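Long-range contacts in Exo-arabinanase (Penicillium chrysogenum, PDB 3A72), which hydrolyses 1,5-alpha-L-arabinan as an exo-acting glycosidase and binds the disaccharide arabinobiose: residues Thr202-Met207 and Glu231-Pro236; Glu194-Pro199 and Tyr220-Gly225. All blocks are in the same frame, centred on the assembly; numbering follows the deposited sequence.

Contact 1: Thr202-Met207 and Glu231-Pro236; sequences TDRPGM and ETYSFP. With AHR (alpha-L-arabinofuranose), chain B.
Tyr233 reaches across to the backbone of Thr202 with its hydroxyl. Its OH donates to Thr202 O at 2.8 Å. The donor lies in the carbonyl plane, with a C=O to OH angle of 155°. The carbonyl oxygen in turn sits at the edge of the phenol, in the ring plane. The same OH rests against the aliphatic part of Arg204, 3.3 Å from its CB. The Arg204 and Tyr233 side chains cross at about a right angle, with the guanidinium and ring planes 40° apart. On the arginine side the hydroxyl meets methylenes CB, CG and CD, and the guanidinium is turned elsewhere. The arginine chain bends at chi3 (59°), which swings NE out of line with the rest. Arg204 NH2 lies 3.0 Å from O3 of the arabinofuranose, and that oxygen sits at the edge of the guanidinium, in its plane. NH1 is hydrogen-bonded to Asn144. Phe235 adds a looser touch, with CE1 4.4 Å from Arg204 O. Further along the strand, Gly206 has no side chain and its CA lies near the sugar O2. Met207 SD packs 3.6 Å from C1 of the sugar. The Tyr233 loop joins strands 218-225 and 237-242 within one blade of the beta-propeller. Its phenol meets a carbonyl and methylenes, which leaves the charged end of Arg204 to the glycan pocket.

Contact 2: Glu194-Pro199 and Tyr220-Gly225; sequences EDVTYP and YVYEYG. With AHR (alpha-L-arabinofuranose), chain B.
Tyr198 and Tyr224 form the tight end of this contact, an offset stack with ring centroids 4.0 Å apart and planes at 9°. Tyr224 CZ lies over the centre of the Tyr198 ring, and Tyr198 CE2 over the centre of the Tyr224 ring. The offset brings Tyr224 OH over the face of Tyr198, 3.3 Å from its CD1. That hydroxyl is also hydrogen-bonded to Asp203, which ties the stack to the next strand start. Tyr198 and Tyr222 meet tip to tip, and their OH atoms share a hydrogen bond of 2.7 Å. Either could be the donor. Each oxygen lies at the edge of the other ring, in its plane. Arg240 bonds both hydroxyls, NH2 to Tyr198 and NE to Tyr222, so this pair of hydroxyls is also held by a third residue.

The segments belong to successive blades of a six-bladed beta-propeller. Strand 193-196 is the outermost strand of one blade, and its axis makes 72° with strand 220-225 of the next. Asp195 and Val196 both face Met178 in a classic beta bulge, and both point toward the tyrosines.

Packing is looser at Val196 and Asp195. Val196 CG1 lies 4.1 Å from Tyr222 CE1, while CG2 lies over one face of that ring. CG1 is anti to the backbone N (chi1 177°), and CG2 takes the other branch to Tyr220, 3.7 Å from CE2. At Asp195 direct contact thins out further, and one water bridges the two side chains. It donates to Asp195 OD2 at 2.7 Å and is hydrogen-bonded to Tyr220 OH, lying in the plane of the Tyr220 ring. Glu223, between Tyr222 and Tyr224, turns to the sugar instead, where OE2 accepts a hydrogen bond from O1 at 2.6 Å.

Overall arrangement
Both contacts involve the blade that holds strands 204-212 and 218-225. Contact 2 is the more deeply buried. It joins this blade to the previous one through stacked and hydrogen-bonded tyrosines. Contact 1 is partly buried and smaller. It joins a loop of the blade to the residues leading into its own first strand and to Arg204 at the strand's start, mainly through one phenol-to-carbonyl bond. Their segments alternate along the chain, and they touch directly: Arg204 N lies 2.8 Å from Gly225 O, a probable backbone hydrogen bond. Both reach the arabinofuranose, but differently. Contact 1 brings Arg204, Gly206 and Met207 to it, and contact 2 brings Glu223.

Contact 1: Thr202-Met207 and Glu231-Pro236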
loop_
_atom_site.group_PDB
_atom_site.type_symbol
_atom_site.label_atom_id
_atom_site.label_comp_id
_atom_site.label_asym_id
_atom_site.label_seq_id
_atom_site.Cartn_x
_atom_site.Cartn_y
_atom_site.Cartn_z
ATOM N N THR A 202 7.376 -10.383 -20.651
ATOM C CA THR A 202 6.284 -9.452 -20.590
ATOM C C THR A 202 5.447 -9.562 -19.312
ATOM O O THR A 202 4.573 -8.692 -19.113
ATOM C CB THR A 202 5.366 -9.551 -21.823
ATOM O OG1 THR A 202 4.935 -10.902 -21.931
ATOM C CG2 THR A 202 6.094 -9.128 -23.109
ATOM N N ASP A 203 5.698 -10.542 -18.470
ATOM C CA ASP A 203 5.021 -10.571 -17.158
ATOM C C ASP A 203 5.508 -9.387 -16.305
ATOM O O ASP A 203 6.706 -9.079 -16.235
ATOM C CB ASP A 203 5.271 -11.872 -16.450
ATOM C CG ASP A 203 4.528 -13.066 -17.002
ATOM O OD1 ASP A 203 3.822 -12.924 -18.017
ATOM O OD2 ASP A 203 4.656 -14.161 -16.363
ATOM N N ARG A 204 4.549 -8.781 -15.620
ATOM C CA ARG A 204 4.800 -7.640 -14.734
ATOM C C ARG A 204 3.987 -7.855 -13.450
ATOM O O ARG A 204 2.961 -7.207 -13.198
ATOM C CB ARG A 204 4.435 -6.279 -15.406
ATOM C CG ARG A 204 5.330 -5.991 -16.598
ATOM C CD ARG A 204 4.856 -4.714 -17.371
ATOM N NE ARG A 204 4.861 -3.570 -16.500
ATOM C CZ ARG A 204 5.903 -2.852 -16.166
ATOM N NH1 ARG A 204 7.066 -3.003 -16.762
ATOM N NH2 ARG A 204 5.751 -1.947 -15.234
ATOM N N PRO A 205 4.446 -8.758 -12.568
ATOM C CA PRO A 205 3.899 -8.786 -11.214
ATOM C C PRO A 205 4.228 -7.456 -10.547
ATOM O O PRO A 205 5.331 -6.893 -10.765
ATOM C CB PRO A 205 4.624 -9.972 -10.592
ATOM C CG PRO A 205 5.975 -9.967 -11.261
ATOM C CD PRO A 205 5.643 -9.648 -12.704
ATOM N N GLY A 206 3.333 -6.943 -9.715
ATOM C CA GLY A 206 3.543 -5.658 -9.061
ATOM C C GLY A 206 2.654 -5.479 -7.865
ATOM O O GLY A 206 1.659 -6.163 -7.636
ATOM N N MET A 207 2.984 -4.435 -7.083
ATOM C CA MET A 207 2.155 -3.845 -6.061
ATOM C C MET A 207 1.958 -4.765 -4.864
ATOM O O MET A 207 0.858 -5.160 -4.519
ATOM C CB MET A 207 0.804 -3.398 -6.622
ATOM C CG MET A 207 0.971 -2.521 -7.873
ATOM S SD MET A 207 -0.511 -1.604 -8.373
ATOM C CE MET A 207 -0.450 -0.247 -7.192
ATOM N N GLU A 231 -3.562 -12.998 -26.328
ATOM C CA GLU A 231 -3.271 -11.718 -26.936
ATOM C C GLU A 231 -3.728 -10.497 -26.146
ATOM O O GLU A 231 -3.543 -9.329 -26.489
ATOM C CB GLU A 231 -3.890 -11.734 -28.327
ATOM C CG GLU A 231 -3.056 -12.406 -29.387
ATOM C CD GLU A 231 -2.357 -13.694 -29.034
ATOM O OE1 GLU A 231 -2.618 -14.769 -29.636
ATOM O OE2 GLU A 231 -1.472 -13.676 -28.122
ATOM N N THR A 232 -4.336 -10.586 -24.984
ATOM C CA THR A 232 -4.872 -9.716 -24.053
ATOM C C THR A 232 -4.168 -9.793 -22.694
ATOM O O THR A 232 -4.031 -10.853 -22.070
ATOM C CB THR A 232 -6.356 -10.061 -23.851
ATOM O OG1 THR A 232 -6.969 -10.077 -25.117
ATOM C CG2 THR A 232 -7.018 -8.968 -23.031
ATOM N N TYR A 233 -3.743 -8.605 -22.265
ATOM C CA TYR A 233 -3.062 -8.430 -20.953
ATOM C C TYR A 233 -4.093 -8.277 -19.876
ATOM O O TYR A 233 -5.113 -7.629 -20.077
ATOM C CB TYR A 233 -2.160 -7.228 -21.032
ATOM C CG TYR A 233 -0.934 -7.296 -20.106
ATOM C CD1 TYR A 233 0.168 -8.046 -20.528
ATOM C CD2 TYR A 233 -0.851 -6.626 -18.923
ATOM C CE1 TYR A 233 1.295 -8.135 -19.741
ATOM C CE2 TYR A 233 0.273 -6.724 -18.152
ATOM C CZ TYR A 233 1.349 -7.463 -18.555
ATOM O OH TYR A 233 2.465 -7.502 -17.737
ATOM N N SER A 234 -3.788 -8.815 -18.664
ATOM C CA SER A 234 -4.644 -8.588 -17.524
ATOM C C SER A 234 -3.783 -8.580 -16.255
ATOM O O SER A 234 -2.628 -9.009 -16.260
ATOM C CB SER A 234 -5.704 -9.695 -17.423
ATOM O OG SER A 234 -5.162 -10.982 -17.253
ATOM N N PHE A 235 -4.402 -8.107 -15.162
ATOM C CA PHE A 235 -3.745 -7.951 -13.857
ATOM C C PHE A 235 -4.529 -8.661 -12.769
ATOM O O PHE A 235 -4.869 -8.046 -11.734
ATOM C CB PHE A 235 -3.587 -6.462 -13.520
ATOM C CG PHE A 235 -2.655 -5.687 -14.408
ATOM C CD1 PHE A 235 -1.327 -5.615 -14.093
ATOM C CD2 PHE A 235 -3.116 -4.971 -15.484
ATOM C CE1 PHE A 235 -0.418 -4.836 -14.854
ATOM C CE2 PHE A 235 -2.246 -4.232 -16.257
ATOM C CZ PHE A 235 -0.918 -4.127 -15.897
ATOM N N PRO A 236 -4.785 -9.965 -12.885
ATOM C CA PRO A 236 -5.504 -10.683 -11.802
ATOM C C PRO A 236 -4.743 -10.655 -10.511
ATOM O O PRO A 236 -3.505 -10.666 -10.458
ATOM C CB PRO A 236 -5.573 -12.110 -12.326
ATOM C CG PRO A 236 -4.373 -12.205 -13.249
ATOM C CD PRO A 236 -4.333 -10.873 -13.955
HETATM O O5 AHR B . 2.563 3.149 -12.460
HETATM C C5 AHR B . 3.493 2.201 -11.843
HETATM C C4 AHR B . 3.021 0.810 -12.159
HETATM O O4 AHR B . 1.802 0.579 -11.441
HETATM C C3 AHR B . 3.993 -0.266 -11.685
HETATM O O3 AHR B . 4.949 -0.545 -12.723
HETATM C C2 AHR B . 3.046 -1.460 -11.414
HETATM O O2 AHR B . 3.487 -2.297 -10.346
HETATM C C1 AHR B . 1.687 -0.817 -11.141
HETATM O O1 AHR B . 0.690 -1.320 -12.076
#

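Contact 2: Glu194-Pro199 and Tyr220-Gly225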
loop_
_atom_site.group_PDB
_atom_site.type_symbol
_atom_site.label_atom_id
_atom_site.label_comp_id
_atom_site.label_asym_id
_atom_site.label_seq_id
_atom_site.Cartn_x
_atom_site.Cartn_y
_atom_site.Cartn_z
ATOM N N GLU A 194 15.069 -11.045 -4.546
ATOM C CA GLU A 194 13.947 -11.248 -5.463
ATOM C C GLU A 194 12.873 -12.107 -4.828
ATOM O O GLU A 194 13.146 -13.205 -4.345
ATOM C CB GLU A 194 14.442 -11.908 -6.752
ATOM C CG GLU A 194 15.496 -11.104 -7.460
ATOM C CD GLU A 194 14.935 -9.927 -8.169
ATOM O OE1 GLU A 194 13.749 -9.763 -8.492
ATOM O OE2 GLU A 194 15.797 -9.096 -8.579
ATOM N N ASP A 195 11.669 -11.626 -4.797
ATOM C CA ASP A 195 10.537 -12.344 -4.216
ATOM C C ASP A 195 9.645 -12.989 -5.282
ATOM O O ASP A 195 9.280 -14.154 -5.145
ATOM C CB ASP A 195 9.740 -11.373 -3.339
ATOM C CG ASP A 195 10.422 -11.043 -2.062
ATOM O OD1 ASP A 195 11.230 -11.865 -1.553
ATOM O OD2 ASP A 195 10.124 -9.931 -1.508
ATOM N N VAL A 196 9.259 -12.195 -6.284
ATOM C CA VAL A 196 8.355 -12.678 -7.302
ATOM C C VAL A 196 8.967 -12.350 -8.676
ATOM O O VAL A 196 9.104 -11.164 -9.033
ATOM C CB VAL A 196 6.939 -12.114 -7.174
ATOM C CG1 VAL A 196 6.078 -12.616 -8.333
ATOM C CG2 VAL A 196 6.326 -12.479 -5.836
ATOM N N THR A 197 9.346 -13.392 -9.400
ATOM C CA THR A 197 9.834 -13.317 -10.761
ATOM C C THR A 197 9.135 -14.375 -11.589
ATOM O O THR A 197 8.785 -15.444 -11.064
ATOM C CB THR A 197 11.354 -13.510 -10.869
ATOM O OG1 THR A 197 11.672 -14.848 -10.626
ATOM C CG2 THR A 197 12.132 -12.654 -9.865
ATOM N N TYR A 198 8.983 -14.088 -12.872
ATOM C CA TYR A 198 8.361 -15.047 -13.835
ATOM C C TYR A 198 9.228 -15.143 -15.076
ATOM O O TYR A 198 9.901 -14.186 -15.478
ATOM C CB TYR A 198 6.911 -14.594 -14.187
ATOM C CG TYR A 198 5.972 -14.802 -13.039
ATOM C CD1 TYR A 198 5.542 -16.087 -12.712
ATOM C CD2 TYR A 198 5.507 -13.780 -12.228
ATOM C CE1 TYR A 198 4.706 -16.326 -11.647
ATOM C CE2 TYR A 198 4.676 -14.010 -11.177
ATOM C CZ TYR A 198 4.255 -15.277 -10.898
ATOM O OH TYR A 198 3.425 -15.471 -9.819
ATOM N N PRO A 199 9.175 -16.316 -15.725
ATOM C CA PRO A 199 10.057 -16.557 -16.870
ATOM C C PRO A 199 9.606 -16.026 -18.187
ATOM O O PRO A 199 10.300 -16.245 -19.167
ATOM C CB PRO A 199 10.107 -18.095 -16.891
ATOM C CG PRO A 199 8.760 -18.507 -16.354
ATOM C CD PRO A 199 8.482 -17.532 -15.268
ATOM N N TYR A 220 0.752 -12.579 1.224
ATOM C CA TYR A 220 1.435 -11.652 0.308
ATOM C C TYR A 220 0.605 -11.560 -0.944
ATOM O O TYR A 220 0.534 -12.571 -1.681
ATOM C CB TYR A 220 2.847 -12.179 0.082
ATOM C CG TYR A 220 3.733 -11.451 -0.894
ATOM C CD1 TYR A 220 4.798 -10.661 -0.443
ATOM C CD2 TYR A 220 3.569 -11.551 -2.256
ATOM C CE1 TYR A 220 5.619 -9.994 -1.344
ATOM C CE2 TYR A 220 4.380 -10.904 -3.150
ATOM C CZ TYR A 220 5.408 -10.130 -2.700
ATOM O OH TYR A 220 6.201 -9.536 -3.644
ATOM N N VAL A 221 -0.023 -10.441 -1.229
ATOM C CA VAL A 221 -0.914 -10.278 -2.364
ATOM C C VAL A 221 -0.274 -9.287 -3.341
ATOM O O VAL A 221 0.456 -8.370 -2.978
ATOM C CB VAL A 221 -2.317 -9.846 -1.906
ATOM C CG1 VAL A 221 -2.372 -8.409 -1.396
ATOM C CG2 VAL A 221 -3.384 -10.082 -2.987
ATOM N N TYR A 222 -0.595 -9.508 -4.628
ATOM C CA TYR A 222 -0.038 -8.693 -5.700
ATOM C C TYR A 222 -0.945 -8.778 -6.914
ATOM O O TYR A 222 -1.801 -9.656 -7.027
ATOM C CB TYR A 222 1.345 -9.172 -6.049
ATOM C CG TYR A 222 1.571 -10.613 -6.464
ATOM C CD1 TYR A 222 1.762 -10.975 -7.781
ATOM C CD2 TYR A 222 1.640 -11.603 -5.496
ATOM C CE1 TYR A 222 2.000 -12.297 -8.148
ATOM C CE2 TYR A 222 1.926 -12.918 -5.846
ATOM C CZ TYR A 222 2.100 -13.262 -7.158
ATOM O OH TYR A 222 2.402 -14.581 -7.453
ATOM N N GLU A 223 -0.762 -7.807 -7.841
ATOM C CA GLU A 223 -1.336 -7.942 -9.175
ATOM C C GLU A 223 -0.345 -8.696 -10.027
ATOM O O GLU A 223 0.869 -8.430 -9.991
ATOM C CB GLU A 223 -1.707 -6.585 -9.802
ATOM C CG GLU A 223 -0.500 -5.675 -10.061
ATOM C CD GLU A 223 -0.831 -4.352 -10.716
ATOM O OE1 GLU A 223 -2.022 -3.893 -10.662
ATOM O OE2 GLU A 223 0.131 -3.763 -11.281
ATOM N N TYR A 224 -0.819 -9.634 -10.825
ATOM C CA TYR A 224 0.056 -10.424 -11.709
ATOM C C TYR A 224 -0.275 -9.973 -13.150
ATOM O O TYR A 224 -1.134 -10.551 -13.788
ATOM C CB TYR A 224 -0.094 -11.917 -11.442
ATOM C CG TYR A 224 0.769 -12.804 -12.281
ATOM C CD1 TYR A 224 1.705 -12.374 -13.214
ATOM C CD2 TYR A 224 0.668 -14.171 -12.169
ATOM C CE1 TYR A 224 2.476 -13.191 -13.957
ATOM C CE2 TYR A 224 1.404 -15.037 -12.986
ATOM C CZ TYR A 224 2.307 -14.528 -13.865
ATOM O OH TYR A 224 2.980 -15.401 -14.675
ATOM N N GLY A 225 0.474 -8.986 -13.646
ATOM C CA GLY A 225 0.326 -8.590 -15.045
ATOM C C GLY A 225 0.903 -9.662 -15.946
ATOM O O GLY A 225 2.071 -10.075 -15.812
HETATM O O5 AHR B . 2.563 3.149 -12.460
HETATM C C5 AHR B . 3.493 2.201 -11.843
HETATM C C4 AHR B . 3.021 0.810 -12.159
HETATM O O4 AHR B . 1.802 0.579 -11.441
HETATM C C3 AHR B . 3.993 -0.266 -11.685
HETATM O O3 AHR B . 4.949 -0.545 -12.723
HETATM C C2 AHR B . 3.046 -1.460 -11.414
HETATM O O2 AHR B . 3.487 -2.297 -10.346
HETATM C C1 AHR B . 1.687 -0.817 -11.141
HETATM O O1 AHR B . 0.690 -1.320 -12.076
HETATM O O HOH W 1 8.343 -8.249 -2.580
#